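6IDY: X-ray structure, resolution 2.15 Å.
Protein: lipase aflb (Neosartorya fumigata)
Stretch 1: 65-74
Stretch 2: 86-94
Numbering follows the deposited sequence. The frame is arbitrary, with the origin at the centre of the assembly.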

ATOM      1  N   GLU A  65       6.205  -2.000  24.130  1.00 31.86           N
ATOM      2  CA  GLU A  65       5.229  -3.052  24.427  1.00 31.70           C
ATOM      3  C   GLU A  65       4.536  -3.540  23.154  1.00 35.54           C
ATOM      4  O   GLU A  65       4.301  -4.738  23.017  1.00 36.49           O
ATOM      5  CB  GLU A  65       4.193  -2.587  25.453  1.00 33.83           C
ATOM      6  CG  GLU A  65       4.718  -2.605  26.877  1.00 43.25           C
ATOM      7  CD  GLU A  65       3.677  -2.829  27.954  1.00 51.02           C
ATOM      8  OE1 GLU A  65       2.488  -2.512  27.722  1.00 39.14           O
ATOM      9  OE2 GLU A  65       4.056  -3.319  29.042  1.00 41.31           O
ATOM     10  N   ALA A  66       4.237  -2.617  22.219  1.00 31.35           N
ATOM     11  CA  ALA A  66       3.615  -2.931  20.936  1.00 30.51           C
ATOM     12  C   ALA A  66       4.544  -3.815  20.106  1.00 34.03           C
ATOM     13  O   ALA A  66       4.081  -4.815  19.554  1.00 33.25           O
ATOM     14  CB  ALA A  66       3.293  -1.653  20.180  1.00 31.07           C
ATOM     15  N   PHE A  67       5.858  -3.468  20.054  1.00 30.10           N
ATOM     16  CA  PHE A  67       6.869  -4.244  19.336  1.00 29.24           C
ATOM     17  C   PHE A  67       7.106  -5.598  19.979  1.00 32.90           C
ATOM     18  O   PHE A  67       7.323  -6.571  19.254  1.00 31.79           O
ATOM     19  CB  PHE A  67       8.184  -3.467  19.176  1.00 31.03           C
ATOM     20  CG  PHE A  67       8.185  -2.490  18.028  1.00 32.09           C
ATOM     21  CD1 PHE A  67       8.136  -2.938  16.710  1.00 34.90           C
ATOM     22  CD2 PHE A  67       8.259  -1.124  18.259  1.00 35.03           C
ATOM     23  CE1 PHE A  67       8.141  -2.032  15.646  1.00 35.38           C
ATOM     24  CE2 PHE A  67       8.279  -0.218  17.193  1.00 37.47           C
ATOM     25  CZ  PHE A  67       8.214  -0.677  15.895  1.00 34.99           C
ATOM     26  N   ASP A  68       7.025  -5.675  21.333  1.00 30.12           N
ATOM     27  CA  ASP A  68       7.162  -6.929  22.082  1.00 30.12           C
ATOM     28  C   ASP A  68       6.041  -7.895  21.674  1.00 33.47           C
ATOM     29  O   ASP A  68       6.299  -9.082  21.490  1.00 33.37           O
ATOM     30  CB  ASP A  68       7.152  -6.682  23.606  1.00 32.82           C
ATOM     31  CG  ASP A  68       8.401  -6.030  24.183  1.00 38.55           C
ATOM     32  OD1 ASP A  68       9.414  -5.934  23.462  1.00 38.48           O
ATOM     33  OD2 ASP A  68       8.364  -5.619  25.353  1.00 44.79           O
ATOM     34  N   LYS A  69       4.815  -7.371  21.481  1.00 29.53           N
ATOM     35  CA  LYS A  69       3.665  -8.155  21.024  1.00 29.39           C
ATOM     36  C   LYS A  69       3.893  -8.650  19.593  1.00 33.09           C
ATOM     37  O   LYS A  69       3.602  -9.808  19.311  1.00 32.73           O
ATOM     38  CB  LYS A  69       2.374  -7.334  21.089  1.00 31.17           C
ATOM     39  CG  LYS A  69       1.894  -7.065  22.499  1.00 31.97           C
ATOM     40  CD  LYS A  69       0.665  -6.184  22.488  1.00 31.48           C
ATOM     41  CE  LYS A  69       0.218  -5.829  23.880  1.00 33.21           C
ATOM     42  NZ  LYS A  69      -0.325  -7.014  24.591  1.00 31.52           N
ATOM     43  N   ILE A  70       4.411  -7.778  18.696  1.00 30.25           N
ATOM     44  CA  ILE A  70       4.712  -8.143  17.299  1.00 29.80           C
ATOM     45  C   ILE A  70       5.788  -9.252  17.271  1.00 33.60           C
ATOM     46  O   ILE A  70       5.602 -10.261  16.589  1.00 32.45           O
ATOM     47  CB  ILE A  70       5.077  -6.908  16.422  1.00 32.57           C
ATOM     48  CG1 ILE A  70       3.875  -5.927  16.320  1.00 32.81           C
ATOM     49  CG2 ILE A  70       5.562  -7.343  15.013  1.00 32.68           C
ATOM     50  CD1 ILE A  70       4.191  -4.531  15.730  1.00 35.74           C
ATOM     51  N   GLN A  71       6.867  -9.090  18.071  1.00 31.00           N
ATOM     52  CA  GLN A  71       7.963 -10.062  18.187  1.00 30.91           C
ATOM     53  C   GLN A  71       7.499 -11.414  18.759  1.00 35.26           C
ATOM     54  O   GLN A  71       8.064 -12.452  18.413  1.00 34.17           O
ATOM     55  CB  GLN A  71       9.147  -9.470  18.967  1.00 32.98           C
ATOM     56  CG  GLN A  71       9.837  -8.372  18.147  1.00 56.84           C
ATOM     57  CD  GLN A  71      11.189  -7.971  18.660  1.00 80.46           C
ATOM     58  OE1 GLN A  71      12.220  -8.481  18.210  1.00 77.77           O
ATOM     59  NE2 GLN A  71      11.214  -7.028  19.594  1.00 71.71           N
ATOM     60  N   SER A  72       6.423 -11.398  19.573  1.00 32.37           N
ATOM     61  CA  SER A  72       5.792 -12.593  20.132  1.00 32.98           C
ATOM     62  C   SER A  72       5.106 -13.385  18.999  1.00 35.48           C
ATOM     63  O   SER A  72       5.121 -14.617  19.017  1.00 34.60           O
ATOM     64  CB  SER A  72       4.771 -12.203  21.198  1.00 37.71           C
ATOM     65  OG  SER A  72       4.070 -13.339  21.677  1.00 52.96           O
ATOM     66  N   ILE A  73       4.517 -12.670  18.014  1.00 31.25           N
ATOM     67  CA  ILE A  73       3.859 -13.270  16.845  1.00 30.16           C
ATOM     68  C   ILE A  73       4.935 -13.929  15.958  1.00 31.64           C
ATOM     69  O   ILE A  73       4.699 -15.001  15.400  1.00 32.14           O
ATOM     70  CB  ILE A  73       3.005 -12.222  16.056  1.00 32.29           C
ATOM     71  CG1 ILE A  73       1.882 -11.623  16.939  1.00 32.69           C
ATOM     72  CG2 ILE A  73       2.433 -12.810  14.750  1.00 32.33           C
ATOM     73  CD1 ILE A  73       1.193 -10.351  16.363  1.00 31.01           C
ATOM     74  N   PHE A  74       6.115 -13.293  15.869  1.00 26.43           N
ATOM     75  CA  PHE A  74       7.256 -13.733  15.058  1.00 24.98           C
ATOM     76  C   PHE A  74       8.165 -14.756  15.755  1.00 30.68           C
ATOM     77  O   PHE A  74       9.172 -15.158  15.165  1.00 30.40           O
ATOM     78  CB  PHE A  74       8.073 -12.510  14.603  1.00 25.49           C
ATOM     79  CG  PHE A  74       7.545 -11.807  13.371  1.00 25.39           C
ATOM     80  CD1 PHE A  74       6.375 -11.052  13.425  1.00 27.20           C
ATOM     81  CD2 PHE A  74       8.238 -11.864  12.169  1.00 25.27           C
ATOM     82  CE1 PHE A  74       5.886 -10.405  12.285  1.00 26.51           C
ATOM     83  CE2 PHE A  74       7.759 -11.196  11.033  1.00 26.79           C
ATOM     84  CZ  PHE A  74       6.584 -10.477  11.099  1.00 24.58           C
ATOM     85  N   ARG A  86      -4.783 -13.181  12.628  1.00 29.64           N
ATOM     86  CA  ARG A  86      -5.353 -13.875  13.786  1.00 30.67           C
ATOM     87  C   ARG A  86      -4.617 -13.496  15.086  1.00 35.52           C
ATOM     88  O   ARG A  86      -5.266 -13.199  16.084  1.00 36.61           O
ATOM     89  CB  ARG A  86      -5.312 -15.401  13.566  1.00 31.76           C
ATOM     90  CG  ARG A  86      -5.975 -16.215  14.682  1.00 46.45           C
ATOM     91  CD  ARG A  86      -5.260 -17.534  14.925  1.00 61.82           C
ATOM     92  NE  ARG A  86      -5.905 -18.649  14.231  1.00 75.59           N
ATOM     93  CZ  ARG A  86      -5.503 -19.149  13.066  1.00 92.34           C
ATOM     94  NH1 ARG A  86      -4.447 -18.635  12.443  1.00 80.81           N
ATOM     95  NH2 ARG A  86      -6.156 -20.162  12.511  1.00 79.16           N
ATOM     96  N   GLU A  87      -3.275 -13.519  15.068  1.00 31.87           N
ATOM     97  CA  GLU A  87      -2.432 -13.251  16.239  1.00 32.38           C
ATOM     98  C   GLU A  87      -2.449 -11.795  16.710  1.00 37.32           C
ATOM     99  O   GLU A  87      -2.239 -11.556  17.898  1.00 36.65           O
ATOM    100  CB  GLU A  87      -0.993 -13.739  16.015  1.00 33.11           C
ATOM    101  CG  GLU A  87      -0.850 -15.251  15.939  1.00 41.72           C
ATOM    102  CD  GLU A  87      -1.426 -16.034  17.104  1.00 66.06           C
ATOM    103  OE1 GLU A  87      -1.130 -15.683  18.268  1.00 61.62           O
ATOM    104  OE2 GLU A  87      -2.181 -17.000  16.847  1.00 63.92           O
ATOM    105  N   ILE A  88      -2.715 -10.837  15.788  1.00 34.62           N
ATOM    106  CA  ILE A  88      -2.850  -9.397  16.039  1.00 34.85           C
ATOM    107  C   ILE A  88      -3.874  -9.164  17.177  1.00 39.32           C
ATOM    108  O   ILE A  88      -3.616  -8.377  18.091  1.00 37.96           O
ATOM    109  CB  ILE A  88      -3.222  -8.692  14.691  1.00 37.80           C
ATOM    110  CG1 ILE A  88      -1.963  -8.385  13.828  1.00 38.18           C
ATOM    111  CG2 ILE A  88      -4.114  -7.459  14.841  1.00 39.52           C
ATOM    112  CD1 ILE A  88      -1.004  -7.337  14.315  1.00 48.79           C
ATOM    113  N   LEU A  89      -4.999  -9.893  17.143  1.00 38.31           N
ATOM    114  CA  LEU A  89      -6.007  -9.790  18.196  1.00 39.85           C
ATOM    115  C   LEU A  89      -5.707 -10.675  19.398  1.00 43.09           C
ATOM    116  O   LEU A  89      -5.982 -10.260  20.524  1.00 44.10           O
ATOM    117  CB  LEU A  89      -7.425 -10.029  17.664  1.00 40.68           C
ATOM    118  CG  LEU A  89      -8.065  -8.890  16.852  1.00 46.12           C
ATOM    119  CD1 LEU A  89      -9.485  -9.226  16.503  1.00 46.88           C
ATOM    120  CD2 LEU A  89      -8.051  -7.557  17.618  1.00 49.94           C
ATOM    121  N   THR A  90      -5.126 -11.876  19.176  1.00 39.04           N
ATOM    122  CA  THR A  90      -4.771 -12.840  20.237  1.00 39.34           C
ATOM    123  C   THR A  90      -3.813 -12.209  21.264  1.00 42.71           C
ATOM    124  O   THR A  90      -3.996 -12.391  22.467  1.00 43.63           O
ATOM    125  CB  THR A  90      -4.220 -14.146  19.625  1.00 46.98           C
ATOM    126  OG1 THR A  90      -5.139 -14.624  18.642  1.00 46.97           O
ATOM    127  CG2 THR A  90      -3.981 -15.242  20.670  1.00 45.88           C
ATOM    128  N   VAL A  91      -2.823 -11.438  20.779  1.00 37.78           N
ATOM    129  CA  VAL A  91      -1.841 -10.745  21.625  1.00 37.35           C
ATOM    130  C   VAL A  91      -2.395  -9.422  22.190  1.00 40.37           C
ATOM    131  O   VAL A  91      -1.715  -8.768  22.980  1.00 41.20           O
ATOM    132  CB  VAL A  91      -0.459 -10.550  20.931  1.00 40.20           C
ATOM    133  CG1 VAL A  91       0.136 -11.884  20.481  1.00 39.83           C
ATOM    134  CG2 VAL A  91      -0.534  -9.555  19.773  1.00 38.83           C
ATOM    135  N   GLY A  92      -3.597  -9.041  21.759  1.00 35.39           N
ATOM    136  CA  GLY A  92      -4.274  -7.822  22.188  1.00 35.33           C
ATOM    137  C   GLY A  92      -3.580  -6.543  21.762  1.00 37.78           C
ATOM    138  O   GLY A  92      -3.534  -5.579  22.526  1.00 38.36           O
ATOM    139  N   LEU A  93      -3.037  -6.525  20.538  1.00 32.60           N
ATOM    140  CA  LEU A  93      -2.328  -5.363  20.002  1.00 31.77           C
ATOM    141  C   LEU A  93      -3.259  -4.180  19.685  1.00 35.10           C
ATOM    142  O   LEU A  93      -2.847  -3.027  19.830  1.00 35.13           O
ATOM    143  CB  LEU A  93      -1.505  -5.769  18.756  1.00 30.71           C
ATOM    144  CG  LEU A  93      -0.477  -4.760  18.218  1.00 34.56           C
ATOM    145  CD1 LEU A  93       0.682  -4.590  19.163  1.00 34.77           C
ATOM    146  CD2 LEU A  93       0.074  -5.209  16.899  1.00 36.93           C
ATOM    147  N   ILE A  94      -4.503  -4.460  19.265  1.00 30.48           N
ATOM    148  CA  ILE A  94      -5.425  -3.400  18.870  1.00 30.05           C
ATOM    149  C   ILE A  94      -6.369  -3.016  20.010  1.00 34.89           C
ATOM    150  O   ILE A  94      -7.200  -3.830  20.420  1.00 34.16           O
ATOM    151  CB  ILE A  94      -6.182  -3.692  17.542  1.00 32.31           C
ATOM    152  CG1 ILE A  94      -5.318  -4.465  16.498  1.00 31.68           C
ATOM    153  CG2 ILE A  94      -6.768  -2.399  16.940  1.00 33.44           C
ATOM    154  CD1 ILE A  94      -3.899  -3.829  16.044  1.00 31.67           C
TER

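What does the helical part of the second stretch offer Ile73? Glu87 points its CA-to-CB bond toward the first stretch but turns its carboxylate end away, so the contact is made by aliphatic carbon: Ile73 CG1 lies 3.7 Å from Glu87 CB. Ile88 starts out pointing away, yet its end bends back, bringing Ile88 CD1 to 4.3 Å from Ile73 CD1.

How does Val91 make two kinds of interaction? Its side chain packs against carbon: Val91 CG2 sits 3.9 Å from Ile73 CD1 and also 3.9 Å from Lys69 CB. Its carbonyl accepts a hydrogen bond from Lys69, NZ to Val91 O at 2.8 Å, the sole hydrogen bond between the stretches.

What does the turn at Gly92 bring to the contact? Its positive phi, a conformation that favours glycine, closes a Schellman motif, with Gly92 N bonded to Leu89 O (2.9 Å) and Leu93 N to Ile88 O (3.1 Å). Across the stretches, Lys69 CE lies 4.0 Å from Gly92 O.

Where does Leu93 go after the turn? Its CA-to-CB bond points sideways, but the end of the side chain comes nearer and meets three residues of the first helix. Leu93 CD1 is 4.1 Å from Ala66 CB and 3.7 Å from Lys69 CD, while Leu93 CD2 lies 3.9 Å from Ile70 CG1.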